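Local atomic coordinates of heterodimeric restriction endonuclease R.BspD6I small subunit (Bacillus sp., PDB entry 2P14), a protein that probably cleaves DNA as the small, catalytic subunit of a heterodimeric type IIS restriction endonuclease, acting in complex with a site-specific nickase. Residues Gln2-Phe7 and Glu22-Arg27; Glu80-Tyr85 and Leu115-His120. One frame throughout, in Å; residues are numbered along the deposited sequence. Where two conformers were deposited one is given.

Contact 1: residues Gln2-Phe7 and Glu22-Arg27; sequences QDILDF and EWNTYR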
loop_
_atom_site.group_PDB
_atom_site.type_symbol
_atom_site.label_atom_id
_atom_site.label_comp_id
_atom_site.label_asym_id
_atom_site.label_seq_id
_atom_site.Cartn_x
_atom_site.Cartn_y
_atom_site.Cartn_z
ATOM N N GLN A 2 -4.291 -7.945 -15.444
ATOM C CA GLN A 2 -4.620 -9.224 -14.853
ATOM C C GLN A 2 -3.362 -10.091 -14.675
ATOM O O GLN A 2 -3.270 -10.852 -13.708
ATOM C CB GLN A 2 -5.662 -9.971 -15.700
ATOM C CG GLN A 2 -6.204 -11.204 -14.976
ATOM C CD GLN A 2 -6.942 -10.855 -13.677
ATOM O OE1 GLN A 2 -7.845 -10.005 -13.670
ATOM N NE2 GLN A 2 -6.549 -11.503 -12.568
ATOM N N ASP A 3 -2.412 -9.936 -15.603
ATOM C CA ASP A 3 -1.120 -10.648 -15.527
ATOM C C ASP A 3 -0.365 -10.246 -14.267
ATOM O O ASP A 3 0.230 -11.100 -13.596
ATOM C CB ASP A 3 -0.271 -10.431 -16.813
ATOM C CG ASP A 3 0.290 -9.010 -16.958
ATOM O OD1 ASP A 3 1.439 -8.876 -17.444
ATOM O OD2 ASP A 3 -0.380 -7.998 -16.599
ATOM N N ILE A 4 -0.426 -8.959 -13.939
ATOM C CA ILE A 4 0.308 -8.448 -12.777
ATOM C C ILE A 4 -0.392 -8.979 -11.522
ATOM O O ILE A 4 0.261 -9.458 -10.584
ATOM C CB ILE A 4 0.380 -6.910 -12.769
ATOM C CG1 ILE A 4 1.170 -6.398 -13.976
ATOM C CG2 ILE A 4 1.034 -6.421 -11.462
ATOM C CD1 ILE A 4 1.037 -4.922 -14.237
ATOM N N LEU A 5 -1.722 -8.882 -11.493
ATOM C CA LEU A 5 -2.465 -9.375 -10.334
ATOM C C LEU A 5 -2.228 -10.855 -10.083
ATOM O O LEU A 5 -2.015 -11.271 -8.934
ATOM C CB LEU A 5 -3.969 -9.048 -10.443
ATOM C CG LEU A 5 -4.290 -7.559 -10.593
ATOM C CD1 LEU A 5 -5.809 -7.359 -10.609
ATOM C CD2 LEU A 5 -3.644 -6.720 -9.472
ATOM N N ASP A 6 -2.253 -11.656 -11.157
ATOM C CA ASP A 6 -2.007 -13.105 -11.044
ATOM C C ASP A 6 -0.589 -13.382 -10.557
ATOM O O ASP A 6 -0.355 -14.390 -9.891
ATOM C CB ASP A 6 -2.226 -13.823 -12.391
ATOM C CG ASP A 6 -3.669 -13.790 -12.864
ATOM O OD1 ASP A 6 -4.577 -13.570 -12.040
ATOM O OD2 ASP A 6 -3.865 -13.990 -14.089
ATOM N N PHE A 7 0.357 -12.505 -10.912
ATOM C CA PHE A 7 1.754 -12.737 -10.498
ATOM C C PHE A 7 1.921 -12.710 -8.973
ATOM O O PHE A 7 2.841 -13.322 -8.429
ATOM C CB PHE A 7 2.756 -11.802 -11.191
ATOM C CG PHE A 7 4.205 -12.149 -10.893
ATOM C CD1 PHE A 7 4.837 -13.189 -11.562
ATOM C CD2 PHE A 7 4.917 -11.408 -9.955
ATOM C CE1 PHE A 7 6.180 -13.518 -11.277
ATOM C CE2 PHE A 7 6.254 -11.732 -9.652
ATOM C CZ PHE A 7 6.881 -12.773 -10.312
ATOM N N GLU A 22 7.254 -6.109 -3.579
ATOM C CA GLU A 22 7.249 -4.638 -3.748
ATOM C C GLU A 22 7.293 -4.285 -5.236
ATOM O O GLU A 22 6.555 -3.405 -5.712
ATOM C CB GLU A 22 8.379 -3.957 -2.947
ATOM C CG GLU A 22 9.798 -4.232 -3.415
ATOM C CD GLU A 22 10.856 -3.672 -2.454
ATOM O OE1 GLU A 22 10.494 -2.933 -1.521
ATOM O OE2 GLU A 22 12.058 -3.972 -2.675
ATOM N N TRP A 23 8.095 -5.023 -6.000
ATOM C CA TRP A 23 8.160 -4.779 -7.432
ATOM C C TRP A 23 6.825 -4.989 -8.142
ATOM O O TRP A 23 6.423 -4.165 -8.989
ATOM C CB TRP A 23 9.228 -5.687 -8.046
ATOM C CG TRP A 23 9.283 -5.676 -9.554
ATOM C CD1 TRP A 23 9.789 -4.692 -10.354
ATOM C CD2 TRP A 23 8.804 -6.706 -10.439
ATOM N NE1 TRP A 23 9.686 -5.059 -11.685
ATOM C CE2 TRP A 23 9.085 -6.285 -11.768
ATOM C CE3 TRP A 23 8.211 -7.965 -10.235
ATOM C CZ2 TRP A 23 8.771 -7.073 -12.889
ATOM C CZ3 TRP A 23 7.881 -8.733 -11.337
ATOM C CH2 TRP A 23 8.164 -8.286 -12.656
ATOM N N ASN A 24 6.103 -6.040 -7.760
ATOM C CA ASN A 24 4.860 -6.331 -8.436
ATOM C C ASN A 24 3.824 -5.244 -8.129
ATOM O O ASN A 24 3.009 -4.864 -9.009
ATOM C CB ASN A 24 4.312 -7.687 -8.044
ATOM C CG ASN A 24 3.371 -8.218 -9.098
ATOM O OD1 ASN A 24 3.699 -8.185 -10.298
ATOM N ND2 ASN A 24 2.198 -8.687 -8.683
ATOM N N THR A 25 3.894 -4.732 -6.911
ATOM C CA THR A 25 2.992 -3.667 -6.499
ATOM C C THR A 25 3.304 -2.366 -7.292
ATOM O O THR A 25 2.412 -1.656 -7.766
ATOM C CB THR A 25 3.074 -3.483 -4.985
ATOM O OG1 THR A 25 2.773 -4.724 -4.340
ATOM C CG2 THR A 25 2.061 -2.410 -4.548
ATOM N N TYR A 26 4.580 -2.030 -7.428
ATOM C CA TYR A 26 5.006 -0.957 -8.324
ATOM C C TYR A 26 4.464 -1.156 -9.757
ATOM O O TYR A 26 3.987 -0.191 -10.367
ATOM C CB TYR A 26 6.539 -0.929 -8.297
ATOM C CG TYR A 26 7.203 -0.285 -9.491
ATOM C CD1 TYR A 26 7.330 1.102 -9.600
ATOM C CD2 TYR A 26 7.715 -1.085 -10.512
ATOM C CE1 TYR A 26 7.962 1.684 -10.711
ATOM C CE2 TYR A 26 8.346 -0.517 -11.608
ATOM C CZ TYR A 26 8.448 0.847 -11.713
ATOM O OH TYR A 26 9.102 1.359 -12.822
ATOM N N ARG A 27 4.530 -2.377 -10.286
ATOM C CA ARG A 27 3.968 -2.631 -11.631
ATOM C C ARG A 27 2.485 -2.252 -11.713
ATOM O O ARG A 27 2.051 -1.732 -12.733
ATOM C CB ARG A 27 4.151 -4.095 -12.052
ATOM C CG ARG A 27 5.622 -4.510 -12.231
ATOM C CD ARG A 27 5.723 -5.616 -13.261
ATOM N NE ARG A 27 5.094 -6.834 -12.780
ATOM C CZ ARG A 27 4.765 -7.877 -13.546
ATOM N NH1 ARG A 27 4.991 -7.875 -14.871
ATOM N NH2 ARG A 27 4.210 -8.927 -12.998
#

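Contact 2: residues Glu80-Tyr85 and Leu115-His120; sequences EKQLDY and LSFARH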
loop_
_atom_site.group_PDB
_atom_site.type_symbol
_atom_site.label_atom_id
_atom_site.label_comp_id
_atom_site.label_asym_id
_atom_site.label_seq_id
_atom_site.Cartn_x
_atom_site.Cartn_y
_atom_site.Cartn_z
ATOM N N GLU A 80 2.173 -10.823 14.889
ATOM C CA GLU A 80 2.773 -9.738 15.674
ATOM C C GLU A 80 4.098 -9.221 15.111
ATOM O O GLU A 80 4.432 -8.065 15.353
ATOM C CB GLU A 80 2.921 -10.122 17.151
ATOM C CG GLU A 80 1.868 -9.497 18.098
ATOM C CD GLU A 80 2.448 -8.414 19.007
ATOM O OE1 GLU A 80 3.402 -8.718 19.766
ATOM O OE2 GLU A 80 1.949 -7.263 18.973
ATOM N N LYS A 81 4.824 -10.042 14.352
ATOM C CA LYS A 81 6.038 -9.579 13.677
ATOM C C LYS A 81 5.721 -8.474 12.657
ATOM O O LYS A 81 6.593 -7.667 12.324
ATOM C CB LYS A 81 6.797 -10.719 13.013
ATOM C CG LYS A 81 7.485 -11.662 14.002
ATOM C CD LYS A 81 7.645 -13.038 13.369
ATOM C CE LYS A 81 8.912 -13.150 12.571
ATOM N NZ LYS A 81 10.087 -13.417 13.457
ATOM N N GLN A 82 4.489 -8.427 12.160
ATOM C CA GLN A 82 4.127 -7.334 11.267
ATOM C C GLN A 82 4.200 -5.986 12.003
ATOM O O GLN A 82 4.748 -5.009 11.477
ATOM C CB GLN A 82 2.742 -7.588 10.677
ATOM C CG GLN A 82 2.309 -6.584 9.641
ATOM C CD GLN A 82 0.957 -6.945 9.130
ATOM O OE1 GLN A 82 -0.049 -6.510 9.663
ATOM N NE2 GLN A 82 0.921 -7.724 8.071
ATOM N N LEU A 83 3.647 -5.943 13.219
ATOM C CA LEU A 83 3.817 -4.781 14.067
ATOM C C LEU A 83 5.281 -4.478 14.388
ATOM O O LEU A 83 5.754 -3.357 14.164
ATOM C CB LEU A 83 3.000 -4.896 15.358
ATOM C CG LEU A 83 3.270 -3.746 16.334
ATOM C CD1 LEU A 83 2.826 -2.411 15.802
ATOM C CD2 LEU A 83 2.584 -4.049 17.661
ATOM N N ASP A 84 5.997 -5.497 14.871
ATOM C CA ASP A 84 7.377 -5.306 15.306
ATOM C C ASP A 84 8.270 -4.835 14.164
ATOM O O ASP A 84 9.151 -3.990 14.379
ATOM C CB ASP A 84 7.965 -6.610 15.847
ATOM C CG ASP A 84 7.231 -7.145 17.070
ATOM O OD1 ASP A 84 6.375 -6.434 17.664
ATOM O OD2 ASP A 84 7.538 -8.309 17.441
ATOM N N TYR A 85 8.067 -5.383 12.962
ATOM C CA TYR A 85 8.955 -5.099 11.824
ATOM C C TYR A 85 8.547 -3.871 10.995
ATOM O O TYR A 85 9.413 -3.189 10.390
ATOM C CB TYR A 85 9.156 -6.335 10.914
ATOM C CG TYR A 85 9.728 -7.586 11.608
ATOM C CD1 TYR A 85 10.201 -7.528 12.916
ATOM C CD2 TYR A 85 9.814 -8.804 10.931
ATOM C CE1 TYR A 85 10.698 -8.655 13.563
ATOM C CE2 TYR A 85 10.336 -9.936 11.559
ATOM C CZ TYR A 85 10.762 -9.850 12.874
ATOM O OH TYR A 85 11.300 -10.940 13.541
ATOM N N LEU A 115 -3.969 -7.519 13.833
ATOM C CA LEU A 115 -4.764 -6.582 14.620
ATOM C C LEU A 115 -3.894 -5.606 15.439
ATOM O O LEU A 115 -4.214 -4.436 15.527
ATOM C CB LEU A 115 -5.716 -7.363 15.508
ATOM C CG LEU A 115 -7.033 -6.727 15.896
ATOM C CD1 LEU A 115 -7.895 -6.345 14.687
ATOM C CD2 LEU A 115 -7.739 -7.760 16.778
ATOM N N SER A 116 -2.775 -6.067 16.019
ATOM C CA SER A 116 -1.901 -5.156 16.752
ATOM C C SER A 116 -1.285 -4.105 15.833
ATOM O O SER A 116 -1.154 -2.959 16.207
ATOM C CB SER A 116 -0.804 -5.908 17.502
ATOM O OG SER A 116 -1.379 -6.821 18.406
ATOM N N PHE A 117 -0.912 -4.513 14.622
ATOM C CA PHE A 117 -0.452 -3.562 13.608
ATOM C C PHE A 117 -1.561 -2.541 13.271
ATOM O O PHE A 117 -1.303 -1.357 13.199
ATOM C CB PHE A 117 -0.030 -4.312 12.348
ATOM C CG PHE A 117 0.412 -3.413 11.207
ATOM C CD1 PHE A 117 1.668 -2.800 11.203
ATOM C CD2 PHE A 117 -0.464 -3.168 10.144
ATOM C CE1 PHE A 117 2.054 -1.985 10.143
ATOM C CE2 PHE A 117 -0.093 -2.352 9.096
ATOM C CZ PHE A 117 1.175 -1.769 9.086
ATOM N N ALA A 118 -2.785 -3.031 13.059
ATOM C CA ALA A 118 -3.915 -2.129 12.747
ATOM C C ALA A 118 -4.181 -1.136 13.873
ATOM O O ALA A 118 -4.475 0.031 13.616
ATOM C CB ALA A 118 -5.167 -2.929 12.457
ATOM N N ARG A 119 -4.064 -1.609 15.114
ATOM C CA ARG A 119 -4.177 -0.708 16.264
ATOM C C ARG A 119 -3.111 0.384 16.255
ATOM O O ARG A 119 -3.402 1.561 16.542
ATOM C CB ARG A 119 -4.187 -1.499 17.588
ATOM C CG ARG A 119 -5.480 -2.310 17.770
ATOM C CD ARG A 119 -5.409 -3.042 19.098
ATOM N NE ARG A 119 -6.422 -4.076 19.196
ATOM C CZ ARG A 119 -6.146 -5.369 19.245
ATOM N NH1 ARG A 119 -4.875 -5.786 19.219
ATOM N NH2 ARG A 119 -7.135 -6.248 19.343
ATOM N N HIS A 120 -1.881 -0.006 15.906
ATOM C CA HIS A 120 -0.779 0.939 15.793
ATOM C C HIS A 120 -0.998 2.002 14.732
ATOM O O HIS A 120 -0.842 3.199 14.990
ATOM C CB HIS A 120 0.525 0.178 15.473
ATOM C CG HIS A 120 1.755 1.021 15.598
ATOM N ND1 HIS A 120 2.276 1.373 16.829
ATOM C CD2 HIS A 120 2.569 1.571 14.670
ATOM C CE1 HIS A 120 3.355 2.112 16.644
ATOM N NE2 HIS A 120 3.551 2.252 15.348
#

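Contact 1: residues Gln2-Phe7 and Glu22-Arg27
Asn-24 of helix 17-32 reaches across to Ile-4 of helix 2-7 in an antiparallel helix pair, whose segment axes approach to 9.6 Å with 160° between their directions. Polar contacts centre on the Asn-24 amide. With CG anti to the backbone N (chi1 -158°), its ND2 gives a nearly straight hydrogen bond to Ile-4 O (2.8 Å). The other end of the amide, OD1, is gripped side-on by Arg-27, which donates in its guanidinium plane from NH2 (2.8 Å) and from NE (3.2 Å). The amide is thus held at both ends and its flip state fixed. An alanine in place of Asn-24 would probably leave Ile-4 O without its side-chain donor and the Arg-27 guanidinium freer to turn. Asp-3 OD1, 4.5 Å from Arg-27 NH1 and well out of the guanidinium plane, could add only a diffuse attraction.

Carbon atoms flank both guanidinium faces: Ile-4 CG1 sits 3.9 Å above the centre, and Trp-23 CH2, of Arg-27's own helix, lies on the opposite face toward the rim. The aromatic contact is an offset edge-to-face pair, the Trp-23 edge turned toward the Phe-7 face, ring planes 88° apart, with Trp-23 CZ3 3.8 Å from Phe-7 CE2.

Contact 2: residues Glu80-Tyr85 and Leu115-His120
The Phe-117 ring carries Gln-82 CG over one face, 4.0 Å above the plane and displaced toward the rim, while Leu-83 CA lies at its edge. Gln-82 and the ring cross at about a right angle, their amide and ring planes 70° apart, and OE1 comes within 3.4 Å of Phe-117 CD2. That amide is pinned from outside the two segments: NE2 donates to Thr-77 O and Ser-112 O, and OE1 accepts from Asp-114 N. Phe-108 meets the Phe-117 ring as well. The helices involved, 80-98 and 115-121, are the connections of two successive beta-alpha-beta crossovers, linking parallel strands 69-75, 104-110 and 130-134, and their segment axes approach to 7.8 Å, with 36° between their directions. Backbones are close here, the CA atoms of Leu-83 and Phe-117 being 4.5 Å apart. Leu-83 lies between the two helices. Its CG is anti to the backbone N (chi1 174°), and the two methyls part: CD1 meets His-120 CB at 3.5 Å, approaching the imidazole obliquely, and CD2 rests 3.9 Å from Ser-116 CB. Glu-80 OE2 lies 3.4 Å from Ser-116 OG, a weak, unsettled hydrogen bond, the proton having another acceptor in reach and both residues two conformers.

Contact 1 closes along the chain before contact 2 opens; their centres lie 25 Å apart and their nearest atoms about 12 Å, so they do not touch. Both relate to the mixed five-stranded sheet, and strand 69-75 is common to both surroundings: Thr-25, on helix 17-32, packs on its Ile-72 and Cys-74, and helix 80-98 of contact 2 follows this strand in the chain. Contact 1 attaches the N-terminal helix to helix 17-32, whereas contact 2 joins neighbouring crossover helices beside the parallel part of the sheet. This mixed sheet with flanking helices is consistent with the PD-(D/E)XK nuclease clan, to which the AlwI family belongs.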